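Local coordinates for protein response regulator aspartate phosphatase I (Bacillus subtilis subsp. subtilis, PDB 4I1A) that dephosphorylates the sporulation phosphotransferase Spo0F and triggers excision and transfer of the mobile element ICEBs1 by inactivating its repressor ImmR, at residues 298-303 against 326-331. Sequence-based numbering, arbitrary orientation.
Sequences DKEYSA and SYLASR
The first turn of helix 299-313 packs against the last turn of helix 318-330 with the axes 9.7 Å apart at closest and running roughly antiparallel, at 146°. These are consecutive helices in the right-handed superhelix of tetratricopeptide repeats, the first belonging in part to the predicted repeat TPR 5. Y327 sits at the middle of the contact. Chi1 of 174° sets CG anti to the backbone N, and the ring extends from there toward the start of the facing helix, where CE2 lies 3.6 Å from the carbonyl O of K299 and CD2 3.8 Å from A303 CB. The K299 side chain crosses the tyrosine at about a right angle and, bent at chi2 and chi3, curls round the hydroxyl, its CD 3.2 Å from Y327 OH. R331, just past the helix end, turns one face of its guanidinium to Y327, whose CE1 lies 3.4 Å above the guanidinium plane, over its centre. An alanine in place of Y327 would probably open a gap beside A303 and leave the K299 and R331 side chains freer to turn. Deeper in, L328 CG rests 4.3 Å from A303 CB, and M333 and V337 of the following loop and helix also touch L328. At the solvent-exposed side two like charges meet without a hydrogen bond, probably at some electrostatic cost: K299 NZ sits near the guanidinium plane, 3.3 Å from R331 NH2.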
# COMPACT_ATOMS: atom_id res chain seq x y z
N ASP A 298 -3.86 -14.46 -8.67
CA ASP A 298 -3.40 -13.11 -8.46
C ASP A 298 -2.54 -12.71 -9.66
O ASP A 298 -1.31 -12.75 -9.59
CB ASP A 298 -2.61 -13.03 -7.16
CG ASP A 298 -2.61 -11.63 -6.57
OD1 ASP A 298 -2.51 -10.65 -7.35
OD2 ASP A 298 -2.72 -11.53 -5.33
N LYS A 299 -3.20 -12.31 -10.74
CA LYS A 299 -2.51 -11.99 -11.99
C LYS A 299 -1.55 -10.81 -11.83
O LYS A 299 -0.53 -10.74 -12.50
CB LYS A 299 -3.54 -11.72 -13.08
CG LYS A 299 -4.93 -12.21 -12.72
CD LYS A 299 -5.98 -11.11 -12.85
CE LYS A 299 -6.67 -11.14 -14.21
NZ LYS A 299 -7.65 -10.02 -14.37
N GLU A 300 -1.87 -9.91 -10.90
CA GLU A 300 -1.00 -8.76 -10.65
C GLU A 300 0.36 -9.16 -10.06
O GLU A 300 1.40 -8.68 -10.52
CB GLU A 300 -1.69 -7.73 -9.75
CG GLU A 300 -0.75 -6.70 -9.14
CD GLU A 300 -1.32 -6.04 -7.89
OE1 GLU A 300 -0.61 -5.22 -7.26
OE2 GLU A 300 -2.49 -6.34 -7.55
N TYR A 301 0.36 -10.01 -9.04
CA TYR A 301 1.63 -10.37 -8.43
C TYR A 301 2.37 -11.40 -9.29
O TYR A 301 3.61 -11.47 -9.28
CB TYR A 301 1.47 -10.78 -6.97
CG TYR A 301 1.49 -9.56 -6.09
CD1 TYR A 301 2.69 -8.98 -5.69
CD2 TYR A 301 0.31 -8.92 -5.73
CE1 TYR A 301 2.71 -7.84 -4.93
CE2 TYR A 301 0.32 -7.78 -4.98
CZ TYR A 301 1.52 -7.24 -4.57
OH TYR A 301 1.51 -6.10 -3.81
N SER A 302 1.60 -12.16 -10.06
CA SER A 302 2.17 -13.07 -11.04
C SER A 302 3.04 -12.29 -12.04
O SER A 302 4.16 -12.67 -12.32
CB SER A 302 1.06 -13.84 -11.75
OG SER A 302 1.57 -14.64 -12.79
N ALA A 303 2.52 -11.17 -12.54
CA ALA A 303 3.29 -10.29 -13.40
C ALA A 303 4.46 -9.65 -12.63
O ALA A 303 5.58 -9.51 -13.15
CB ALA A 303 2.40 -9.21 -14.01
N SER A 326 3.81 -4.94 -19.82
CA SER A 326 2.68 -4.95 -20.74
C SER A 326 1.43 -5.37 -19.99
O SER A 326 0.38 -4.75 -20.13
CB SER A 326 2.92 -5.93 -21.90
OG SER A 326 3.89 -5.44 -22.81
N TYR A 327 1.52 -6.43 -19.17
CA TYR A 327 0.33 -6.90 -18.49
C TYR A 327 -0.20 -5.83 -17.55
O TYR A 327 -1.39 -5.51 -17.56
CB TYR A 327 0.53 -8.22 -17.72
CG TYR A 327 -0.72 -8.54 -16.93
CD1 TYR A 327 -1.80 -9.18 -17.53
CD2 TYR A 327 -0.85 -8.14 -15.59
CE1 TYR A 327 -2.96 -9.45 -16.82
CE2 TYR A 327 -2.00 -8.41 -14.88
CZ TYR A 327 -3.06 -9.06 -15.49
OH TYR A 327 -4.20 -9.30 -14.77
N LEU A 328 0.71 -5.28 -16.74
CA LEU A 328 0.35 -4.25 -15.76
C LEU A 328 -0.26 -3.03 -16.43
O LEU A 328 -1.32 -2.55 -16.03
CB LEU A 328 1.57 -3.86 -14.94
CG LEU A 328 2.03 -4.94 -13.96
CD1 LEU A 328 3.34 -4.55 -13.28
CD2 LEU A 328 0.94 -5.23 -12.93
N ALA A 329 0.41 -2.53 -17.47
CA ALA A 329 -0.08 -1.39 -18.23
C ALA A 329 -1.46 -1.65 -18.84
O ALA A 329 -2.31 -0.77 -18.86
CB ALA A 329 0.92 -0.99 -19.33
N SER A 330 -1.68 -2.87 -19.33
CA SER A 330 -2.97 -3.18 -19.94
C SER A 330 -4.08 -3.16 -18.89
O SER A 330 -5.24 -2.94 -19.21
CB SER A 330 -2.94 -4.55 -20.62
OG SER A 330 -3.01 -5.58 -19.65
N ARG A 331 -3.70 -3.36 -17.64
CA ARG A 331 -4.66 -3.35 -16.54
C ARG A 331 -4.82 -1.97 -15.92
O ARG A 331 -5.45 -1.82 -14.87
CB ARG A 331 -4.26 -4.36 -15.45
CG ARG A 331 -4.41 -5.84 -15.85
CD ARG A 331 -5.76 -6.14 -16.46
NE ARG A 331 -6.08 -7.57 -16.45
CZ ARG A 331 -6.09 -8.36 -17.53
NH1 ARG A 331 -5.80 -7.86 -18.73
NH2 ARG A 331 -6.40 -9.64 -17.42